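Local atomic coordinates of tryptophan halogenase superfamily (PDB entry 6FRL), a protein that is a flavin-dependent halogenase that prefers bromination over chlorination, and probably acts on its substrates with the help of a reduced flavin cofactor. Residues F104-Q109 / P155-V160; F116-L121 / T432-F437; A133-G138 / E482-I487. All blocks are in the same frame, centred on the assembly; numbering follows the deposited sequence.

Contact 1: F104-Q109 / P155-V160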
loop_
_atom_site.group_PDB
_atom_site.type_symbol
_atom_site.label_atom_id
_atom_site.label_comp_id
_atom_site.label_asym_id
_atom_site.label_seq_id
_atom_site.Cartn_x
_atom_site.Cartn_y
_atom_site.Cartn_z
ATOM N N PHE B 104 -19.214 1.921 -5.365
ATOM C CA PHE B 104 -18.024 2.564 -4.764
ATOM C C PHE B 104 -18.252 2.692 -3.263
ATOM O O PHE B 104 -18.782 3.709 -2.799
ATOM C CB PHE B 104 -17.768 3.928 -5.400
ATOM C CG PHE B 104 -17.843 3.907 -6.895
ATOM C CD1 PHE B 104 -16.930 3.168 -7.621
ATOM C CD2 PHE B 104 -18.833 4.617 -7.589
ATOM C CE1 PHE B 104 -16.982 3.138 -9.014
ATOM C CE2 PHE B 104 -18.881 4.591 -8.982
ATOM C CZ PHE B 104 -17.959 3.848 -9.685
ATOM N N GLY B 105 -17.904 1.639 -2.523
ATOM C CA GLY B 105 -18.023 1.637 -1.073
ATOM C C GLY B 105 -17.655 0.293 -0.452
ATOM O O GLY B 105 -17.504 -0.726 -1.157
ATOM N N LEU B 106 -17.532 0.291 0.876
ATOM C CA LEU B 106 -17.391 -0.948 1.646
ATOM C C LEU B 106 -18.767 -1.535 2.039
ATOM O O LEU B 106 -19.806 -0.869 1.871
ATOM C CB LEU B 106 -16.558 -0.723 2.907
ATOM C CG LEU B 106 -15.270 0.098 2.818
ATOM C CD1 LEU B 106 -14.638 0.176 4.225
ATOM C CD2 LEU B 106 -14.371 -0.505 1.764
ATOM N N TYR B 107 -18.734 -2.785 2.532
ATOM C CA TYR B 107 -19.901 -3.518 3.036
ATOM C C TYR B 107 -19.919 -3.599 4.559
ATOM O O TYR B 107 -18.970 -4.059 5.173
ATOM C CB TYR B 107 -19.913 -4.940 2.487
ATOM C CG TYR B 107 -20.136 -5.010 1.009
ATOM C CD1 TYR B 107 -21.422 -4.988 0.469
ATOM C CD2 TYR B 107 -19.064 -5.073 0.131
ATOM C CE1 TYR B 107 -21.616 -5.056 -0.915
ATOM C CE2 TYR B 107 -19.263 -5.142 -1.243
ATOM C CZ TYR B 107 -20.521 -5.118 -1.759
ATOM O OH TYR B 107 -20.705 -5.185 -3.099
ATOM N N GLY B 108 -21.007 -3.163 5.168
ATOM C CA GLY B 108 -21.165 -3.313 6.594
ATOM C C GLY B 108 -20.145 -2.508 7.377
ATOM O O GLY B 108 -19.650 -1.460 6.908
ATOM N N GLN B 109 -19.860 -3.026 8.572
ATOM C CA GLN B 109 -18.951 -2.443 9.555
ATOM C C GLN B 109 -17.978 -3.518 10.028
ATOM O O GLN B 109 -18.405 -4.538 10.562
ATOM C CB GLN B 109 -19.765 -1.924 10.741
ATOM C CG GLN B 109 -18.995 -1.270 11.900
ATOM C CD GLN B 109 -18.351 0.068 11.514
ATOM O OE1 GLN B 109 -19.015 1.135 11.526
ATOM N NE2 GLN B 109 -17.067 0.016 11.126
ATOM N N PRO B 155 -21.160 9.712 10.620
ATOM C CA PRO B 155 -21.256 8.966 11.883
ATOM C C PRO B 155 -20.322 7.735 11.988
ATOM O O PRO B 155 -19.556 7.636 12.951
ATOM C CB PRO B 155 -22.736 8.543 11.921
ATOM C CG PRO B 155 -23.464 9.584 11.120
ATOM C CD PRO B 155 -22.466 10.300 10.244
ATOM N N SER B 156 -20.374 6.846 10.987
ATOM C CA SER B 156 -19.547 5.629 10.947
ATOM C C SER B 156 -19.340 5.114 9.514
ATOM O O SER B 156 -19.879 5.680 8.564
ATOM C CB SER B 156 -20.235 4.533 11.760
ATOM O OG SER B 156 -21.484 4.209 11.162
ATOM N N GLN B 157 -18.562 4.024 9.395
ATOM C CA GLN B 157 -18.360 3.273 8.147
ATOM C C GLN B 157 -19.628 2.977 7.278
ATOM O O GLN B 157 -19.526 2.950 6.047
ATOM C CB GLN B 157 -17.586 1.952 8.455
ATOM C CG GLN B 157 -17.271 1.039 7.259
ATOM C CD GLN B 157 -16.339 -0.156 7.598
ATOM O OE1 GLN B 157 -15.613 -0.146 8.598
ATOM N NE2 GLN B 157 -16.362 -1.187 6.760
ATOM N N LEU B 158 -20.793 2.768 7.901
ATOM C CA LEU B 158 -22.039 2.459 7.169
ATOM C C LEU B 158 -22.547 3.552 6.241
ATOM O O LEU B 158 -23.299 3.268 5.319
ATOM C CB LEU B 158 -23.193 2.092 8.135
ATOM C CG LEU B 158 -23.652 0.638 8.187
ATOM C CD1 LEU B 158 -22.725 -0.091 9.138
ATOM C CD2 LEU B 158 -25.093 0.548 8.666
ATOM N N SER B 159 -22.164 4.797 6.501
ATOM C CA SER B 159 -22.657 5.920 5.691
ATOM C C SER B 159 -21.648 6.382 4.634
ATOM O O SER B 159 -21.925 7.340 3.923
ATOM C CB SER B 159 -23.116 7.085 6.599
ATOM O OG SER B 159 -22.245 7.233 7.707
ATOM N N VAL B 160 -20.519 5.676 4.501
ATOM C CA VAL B 160 -19.463 6.072 3.569
ATOM C C VAL B 160 -19.682 5.402 2.219
ATOM O O VAL B 160 -19.680 4.183 2.120
ATOM C CB VAL B 160 -18.041 5.688 4.072
ATOM C CG1 VAL B 160 -16.969 6.242 3.130
ATOM C CG2 VAL B 160 -17.813 6.222 5.478
#

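Contact 2: F116-L121 / T432-F437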
loop_
_atom_site.group_PDB
_atom_site.type_symbol
_atom_site.label_atom_id
_atom_site.label_comp_id
_atom_site.label_asym_id
_atom_site.label_seq_id
_atom_site.Cartn_x
_atom_site.Cartn_y
_atom_site.Cartn_z
ATOM N N PHE B 116 -16.088 -7.351 7.871
ATOM C CA PHE B 116 -17.511 -7.612 7.938
ATOM C C PHE B 116 -17.959 -8.914 7.267
ATOM O O PHE B 116 -18.786 -9.639 7.822
ATOM C CB PHE B 116 -18.285 -6.455 7.317
ATOM C CG PHE B 116 -19.764 -6.698 7.272
ATOM C CD1 PHE B 116 -20.510 -6.652 8.428
ATOM C CD2 PHE B 116 -20.395 -6.963 6.071
ATOM C CE1 PHE B 116 -21.862 -6.892 8.385
ATOM C CE2 PHE B 116 -21.747 -7.187 6.021
ATOM C CZ PHE B 116 -22.482 -7.172 7.183
ATOM N N HIS B 117 -17.451 -9.184 6.060
ATOM C CA HIS B 117 -17.905 -10.331 5.282
ATOM C C HIS B 117 -17.835 -11.691 6.029
ATOM O O HIS B 117 -18.664 -12.570 5.759
ATOM C CB HIS B 117 -17.207 -10.396 3.931
ATOM C CG HIS B 117 -15.735 -10.667 3.997
ATOM N ND1 HIS B 117 -14.799 -9.671 4.179
ATOM C CD2 HIS B 117 -15.034 -11.817 3.834
ATOM C CE1 HIS B 117 -13.586 -10.193 4.131
ATOM N NE2 HIS B 117 -13.701 -11.500 3.948
ATOM N N HIS B 118 -16.903 -11.831 6.979
ATOM C CA HIS B 118 -16.790 -13.048 7.821
ATOM C C HIS B 118 -18.005 -13.237 8.738
ATOM O O HIS B 118 -18.575 -14.308 8.783
ATOM C CB HIS B 118 -15.503 -13.040 8.666
ATOM C CG HIS B 118 -14.251 -13.043 7.843
ATOM N ND1 HIS B 118 -13.950 -14.062 6.963
ATOM C CD2 HIS B 118 -13.245 -12.147 7.739
ATOM C CE1 HIS B 118 -12.797 -13.810 6.378
ATOM N NE2 HIS B 118 -12.358 -12.644 6.818
ATOM N N TYR B 119 -18.419 -12.177 9.418
ATOM C CA TYR B 119 -19.623 -12.220 10.224
ATOM C C TYR B 119 -20.859 -12.522 9.332
ATOM O O TYR B 119 -21.696 -13.372 9.676
ATOM C CB TYR B 119 -19.802 -10.911 10.983
ATOM C CG TYR B 119 -18.707 -10.604 11.979
ATOM C CD1 TYR B 119 -18.741 -11.105 13.280
ATOM C CD2 TYR B 119 -17.632 -9.784 11.622
ATOM C CE1 TYR B 119 -17.719 -10.811 14.193
ATOM C CE2 TYR B 119 -16.602 -9.470 12.520
ATOM C CZ TYR B 119 -16.649 -9.978 13.802
ATOM O OH TYR B 119 -15.617 -9.662 14.664
ATOM N N TRP B 120 -20.948 -11.861 8.164
ATOM C CA TRP B 120 -22.015 -12.128 7.200
ATOM C C TRP B 120 -22.028 -13.592 6.760
ATOM O O TRP B 120 -23.098 -14.199 6.631
ATOM C CB TRP B 120 -21.890 -11.231 5.970
ATOM C CG TRP B 120 -22.982 -11.439 4.969
ATOM C CD1 TRP B 120 -24.261 -10.963 5.030
ATOM C CD2 TRP B 120 -22.896 -12.206 3.773
ATOM N NE1 TRP B 120 -24.978 -11.375 3.925
ATOM C CE2 TRP B 120 -24.161 -12.142 3.138
ATOM C CE3 TRP B 120 -21.872 -12.934 3.170
ATOM C CZ2 TRP B 120 -24.434 -12.798 1.919
ATOM C CZ3 TRP B 120 -22.138 -13.596 1.956
ATOM C CH2 TRP B 120 -23.412 -13.518 1.347
ATOM N N LEU B 121 -20.858 -14.165 6.517
ATOM C CA LEU B 121 -20.796 -15.586 6.156
ATOM C C LEU B 121 -21.257 -16.539 7.266
ATOM O O LEU B 121 -21.982 -17.488 6.980
ATOM C CB LEU B 121 -19.402 -15.985 5.663
ATOM C CG LEU B 121 -19.107 -15.446 4.264
ATOM C CD1 LEU B 121 -17.612 -15.342 3.993
ATOM C CD2 LEU B 121 -19.814 -16.319 3.231
ATOM N N THR B 432 -11.087 -18.540 -1.626
ATOM C CA THR B 432 -11.871 -19.768 -1.320
ATOM C C THR B 432 -11.346 -20.524 -0.087
ATOM O O THR B 432 -12.117 -21.120 0.645
ATOM C CB THR B 432 -12.023 -20.741 -2.517
ATOM O OG1 THR B 432 -10.844 -21.502 -2.642
ATOM C CG2 THR B 432 -12.291 -19.995 -3.845
ATOM N N ALA B 433 -10.050 -20.463 0.159
ATOM C CA ALA B 433 -9.441 -21.118 1.318
ATOM C C ALA B 433 -9.712 -20.400 2.616
ATOM O O ALA B 433 -9.827 -21.045 3.643
ATOM C CB ALA B 433 -7.946 -21.251 1.142
ATOM N N ARG B 434 -9.762 -19.073 2.595
ATOM C CA ARG B 434 -9.743 -18.346 3.858
ATOM C C ARG B 434 -10.552 -17.044 3.939
ATOM O O ARG B 434 -10.699 -16.481 5.041
ATOM C CB ARG B 434 -8.263 -18.119 4.216
ATOM C CG ARG B 434 -7.937 -17.537 5.589
ATOM C CD ARG B 434 -8.630 -18.194 6.765
ATOM N NE ARG B 434 -8.334 -17.460 8.002
ATOM C CZ ARG B 434 -8.854 -16.261 8.332
ATOM N NH1 ARG B 434 -9.714 -15.602 7.535
ATOM N NH2 ARG B 434 -8.514 -15.688 9.477
ATOM N N GLY B 435 -11.116 -16.583 2.821
ATOM C CA GLY B 435 -11.820 -15.282 2.775
ATOM C C GLY B 435 -10.951 -14.045 2.957
ATOM O O GLY B 435 -11.409 -13.055 3.517
ATOM N N GLN B 436 -9.711 -14.110 2.474
ATOM C CA GLN B 436 -8.761 -13.009 2.526
ATOM C C GLN B 436 -8.241 -12.644 1.135
ATOM O O GLN B 436 -8.352 -13.426 0.166
ATOM C CB GLN B 436 -7.587 -13.362 3.458
ATOM C CG GLN B 436 -7.923 -13.256 4.941
ATOM C CD GLN B 436 -7.844 -11.826 5.434
ATOM O OE1 GLN B 436 -8.053 -10.890 4.663
ATOM N NE2 GLN B 436 -7.460 -11.641 6.717
ATOM N N PHE B 437 -7.630 -11.456 1.071
ATOM C CA PHE B 437 -7.320 -10.792 -0.189
ATOM C C PHE B 437 -5.828 -10.747 -0.388
ATOM O O PHE B 437 -5.109 -10.280 0.483
ATOM C CB PHE B 437 -7.906 -9.390 -0.166
ATOM C CG PHE B 437 -9.393 -9.396 0.037
ATOM C CD1 PHE B 437 -10.246 -9.686 -1.020
ATOM C CD2 PHE B 437 -9.942 -9.184 1.306
ATOM C CE1 PHE B 437 -11.611 -9.738 -0.821
ATOM C CE2 PHE B 437 -11.314 -9.231 1.492
ATOM C CZ PHE B 437 -12.150 -9.505 0.437
#

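Contact 3: A133-G138 / E482-I487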
loop_
_atom_site.group_PDB
_atom_site.type_symbol
_atom_site.label_atom_id
_atom_site.label_comp_id
_atom_site.label_asym_id
_atom_site.label_seq_id
_atom_site.Cartn_x
_atom_site.Cartn_y
_atom_site.Cartn_z
ATOM N N ALA B 133 -25.229 -7.223 -0.459
ATOM C CA ALA B 133 -25.599 -5.868 -0.912
ATOM C C ALA B 133 -26.564 -5.064 -0.007
ATOM O O ALA B 133 -26.587 -3.828 -0.058
ATOM C CB ALA B 133 -26.172 -5.947 -2.325
ATOM N N ALA B 134 -27.362 -5.750 0.812
ATOM C CA ALA B 134 -28.169 -5.044 1.791
ATOM C C ALA B 134 -27.348 -4.287 2.812
ATOM O O ALA B 134 -27.911 -3.494 3.546
ATOM C CB ALA B 134 -29.106 -5.988 2.505
ATOM N N TYR B 135 -26.046 -4.530 2.877
ATOM C CA TYR B 135 -25.176 -3.831 3.824
ATOM C C TYR B 135 -24.273 -2.785 3.201
ATOM O O TYR B 135 -23.362 -2.323 3.866
ATOM C CB TYR B 135 -24.334 -4.824 4.612
ATOM C CG TYR B 135 -25.156 -5.865 5.300
ATOM C CD1 TYR B 135 -25.483 -7.048 4.650
ATOM C CD2 TYR B 135 -25.605 -5.686 6.609
ATOM C CE1 TYR B 135 -26.262 -8.013 5.262
ATOM C CE2 TYR B 135 -26.388 -6.660 7.240
ATOM C CZ TYR B 135 -26.695 -7.820 6.554
ATOM O OH TYR B 135 -27.439 -8.790 7.159
ATOM N N SER B 136 -24.537 -2.413 1.941
ATOM C CA SER B 136 -23.869 -1.295 1.245
ATOM C C SER B 136 -24.868 -0.206 0.902
ATOM O O SER B 136 -25.794 -0.430 0.109
ATOM C CB SER B 136 -23.253 -1.771 -0.079
ATOM O OG SER B 136 -22.803 -0.666 -0.869
ATOM N N LEU B 137 -24.662 0.978 1.461
ATOM C CA LEU B 137 -25.516 2.125 1.192
ATOM C C LEU B 137 -25.446 2.500 -0.273
ATOM O O LEU B 137 -26.471 2.785 -0.904
ATOM C CB LEU B 137 -25.131 3.298 2.082
ATOM C CG LEU B 137 -25.776 4.655 1.843
ATOM C CD1 LEU B 137 -27.289 4.535 1.876
ATOM C CD2 LEU B 137 -25.288 5.656 2.885
ATOM N N GLY B 138 -24.239 2.462 -0.832
ATOM C CA GLY B 138 -24.043 2.794 -2.246
ATOM C C GLY B 138 -24.930 1.952 -3.137
ATOM O O GLY B 138 -25.688 2.487 -3.984
ATOM N N GLU B 482 -30.382 -4.594 12.366
ATOM C CA GLU B 482 -30.260 -3.142 12.617
ATOM C C GLU B 482 -29.499 -2.375 11.508
ATOM O O GLU B 482 -29.942 -1.311 11.073
ATOM C CB GLU B 482 -29.608 -2.930 13.996
ATOM C CG GLU B 482 -29.345 -1.501 14.466
ATOM C CD GLU B 482 -28.818 -1.456 15.922
ATOM O OE1 GLU B 482 -28.932 -2.477 16.650
ATOM O OE2 GLU B 482 -28.277 -0.404 16.365
ATOM N N MET B 483 -28.354 -2.914 11.068
ATOM C CA MET B 483 -27.580 -2.353 9.952
ATOM C C MET B 483 -28.442 -2.325 8.698
ATOM O O MET B 483 -28.575 -1.299 8.062
ATOM C CB MET B 483 -26.339 -3.192 9.668
ATOM C CG MET B 483 -25.180 -2.914 10.607
ATOM S SD MET B 483 -23.621 -3.711 10.138
ATOM C CE MET B 483 -23.751 -5.271 10.983
ATOM N N ARG B 484 -29.015 -3.474 8.372
ATOM C CA ARG B 484 -29.837 -3.708 7.194
ATOM C C ARG B 484 -30.986 -2.696 7.114
ATOM O O ARG B 484 -31.282 -2.145 6.061
ATOM C CB ARG B 484 -30.334 -5.169 7.268
ATOM C CG ARG B 484 -31.005 -5.749 6.053
ATOM C CD ARG B 484 -30.938 -7.280 6.029
ATOM N NE ARG B 484 -31.774 -7.942 7.046
ATOM C CZ ARG B 484 -31.339 -8.604 8.120
ATOM N NH1 ARG B 484 -30.038 -8.705 8.430
ATOM N NH2 ARG B 484 -32.236 -9.139 8.941
ATOM N N ALA B 485 -31.581 -2.418 8.262
ATOM C CA ALA B 485 -32.646 -1.431 8.393
ATOM C C ALA B 485 -32.143 0.022 8.315
ATOM O O ALA B 485 -32.781 0.824 7.646
ATOM C CB ALA B 485 -33.409 -1.659 9.692
ATOM N N ASN B 486 -31.038 0.369 8.983
ATOM C CA ASN B 486 -30.486 1.744 8.911
ATOM C C ASN B 486 -30.291 2.186 7.450
ATOM O O ASN B 486 -30.664 3.290 7.043
ATOM C CB ASN B 486 -29.130 1.875 9.639
ATOM C CG ASN B 486 -29.246 1.787 11.166
ATOM O OD1 ASN B 486 -30.295 2.072 11.749
ATOM N ND2 ASN B 486 -28.152 1.373 11.826
ATOM N N ILE B 487 -29.693 1.298 6.668
ATOM C CA ILE B 487 -29.504 1.540 5.231
ATOM C C ILE B 487 -30.840 1.664 4.475
ATOM O O ILE B 487 -31.019 2.593 3.695
ATOM C CB ILE B 487 -28.568 0.474 4.583
ATOM C CG1 ILE B 487 -27.137 0.744 5.014
ATOM C CG2 ILE B 487 -28.674 0.495 3.055
ATOM C CD1 ILE B 487 -26.168 -0.346 4.635
HETATM O O HOH W 1 -30.675 -2.562 3.615
#

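Contact 1: F104-Q109 / P155-V160
Gln157 is the side chain that reaches from the 155-160 loop into the 104-109 loop, and its path from CB to tip illustrates how one long amide can span much of a loop-loop interface. Its CB meets the amide end of Gln109, with NE2 of Gln109 3.3 Å from CB of Gln157. The first torsion sets CG anti to the backbone N (chi1 -179°), and the chain runs on extended, which carries it across Gly108: CG of Gln157 lies 3.5 Å from O of Gly108. CD of Gln157 comes equally near to O of Gly108 and NE2 of Gln109. At the tip the two branches part. OE1 of Gln157 comes within 2.9 Å of NE2 of Gln109, but the angle is too poor for a hydrogen bond, and the two amide planes stand 76° apart. NE2 of Gln157 is 3.3 Å from O of Gly108 and 3.4 Å from CD1 of Leu106, whose side chain crosses the glutamine at about a right angle.

Beside this pair, Leu158 places CD1 3.8 Å from CB of Gln109 and also against the backbone of Gly108, a residue with positive phi. The turn that presents both side chains is a short 3-10 segment, 157-159, where O of Ser156 accepts from both N and OG of Ser159, the latter at 3.0 Å. Helix 447-456 lies beyond, touching Leu106 and Tyr107.

The two loops thus meet through a mixed surface, in which leucine methyl groups and glutamine methylenes pack around the polar amide ends of Gln109 and Gln157, whose close approach to each other is poorly angled.

Contact 2: F116-L121 / T432-F437
His117 and Gly435 make the one hydrogen bond between these segments: NE2 of His117 donates to O of Gly435 over 2.8 Å, nearly straight at 166°. The acceptor lies close to the plane of the imidazole, so the ring points its N-H directly at the carbonyl. CG of His117 lies between the backbone N and the carbonyl carbon (chi1 66°), a placement that starts the imidazole on its way toward Gly435. Next to it, CE1 of His117 meets CE2 of Phe437 at 3.6 Å; the two side chains reach toward each other tip to tip, with their planes at 70°, an oblique aromatic pair. CE1 of His118 approaches the same carbonyl, 3.3 Å from O of Gly435, and the His118 and Arg434 side chains cross at about a right angle, with CE1 of His118 3.7 Å from NH1 of Arg434.

The general principle is that of a helix end received by the flank of another helix. Gly435 is the first residue to leave helical geometry after helix 422-434, with positive phi, and there is no space for a CB, which would collide with CE1 of His118. Helix 116-125 offers consecutive histidines to this turn, in what is probably the largely helical part of the halogenase fold, away from its Rossmann-type sheet. An alanine in place of His117 would probably leave O of Gly435 without its imidazole donor and open a gap beside the ring of Phe437.

Further out, the two histidine rings overlap, NE2 of His117 lying 3.3 Å above one face of His118, toward its rim. Trp431 meets the rings of both His117 and Phe437, and Leu451 touches His117. NE of Arg434 is hydrogen-bonded to O of Phe369 of the second subunit.

Contact 3: A133-G138 / E482-I487
Tyr135 and Leu137 run past one flank of helix 473-492, their CA atoms 5.8 Å from that of Arg484 and 5.7 Å from that of Ile487 respectively. The 133-138 segment leaves a short 3-10 turn at 133-134 and enters helix 137-143, with Ser136 at the N-cap, its OG bonded to N of Ala139. Residues 482-487 are helical throughout, so Met483, Arg484 and Ile487 meet the connection between the two short helical pieces.

Ile487 fits into this bend. Its CG1 is anti to the carbonyl carbon, and the chain continues extended (chi2 171°), which puts the terminal CD1 3.4 Å from C of Tyr135, against the backbone of the turn. Arg484 works at the other end: its chain, extended and then bent at chi3, brings NH1 to OH of Tyr135, to which it donates over 2.9 Å at a bent 135°. The hydroxyl sits at the edge of the guanidinium, whose plane stands 77° from the phenol ring. Along the way CG of Arg484 packs on CB of Ala134 at 4.0 Å, while CB of Met483 touches CD2 at the edge of the Tyr135 ring. A water joins the two backbones, donating to O of Ala134 at 2.9 Å and to O of Arg484 at 2.6 Å. Phe116 and Trp120 meet the ring of Tyr135 from helix 116-125.

Chemically, the arrangement combines an apolar wedge at Ile487 with polar ties: a bent hydrogen bond links the phenol oxygen to Arg484, and the water bridges the two segments by donating to a carbonyl oxygen of each.

In the fold
Along the chain the contacts interleave: 104-109, 116-121 and 133-138 come first, then their partners 155-160, 432-437 and 482-487 in the same order. Contacts 1 and 3 are close, with centres about 9 Å apart, and a probable hydrogen bond from N of Gly108 to O of Tyr135 joins them. Contact 2 lies about 17 Å from contact 1 and 18 Å from contact 3, centre to centre, linked through Phe116 of helix 116-125, which packs on Gly108, Tyr135 and Met483. Contacts 2 and 3 tie the region after strand 99-103 to the C-terminal helices 422-434 and 473-492, contact 2 also bordering the second subunit, while contact 1 joins two loops between strands 99-103 and 164-168.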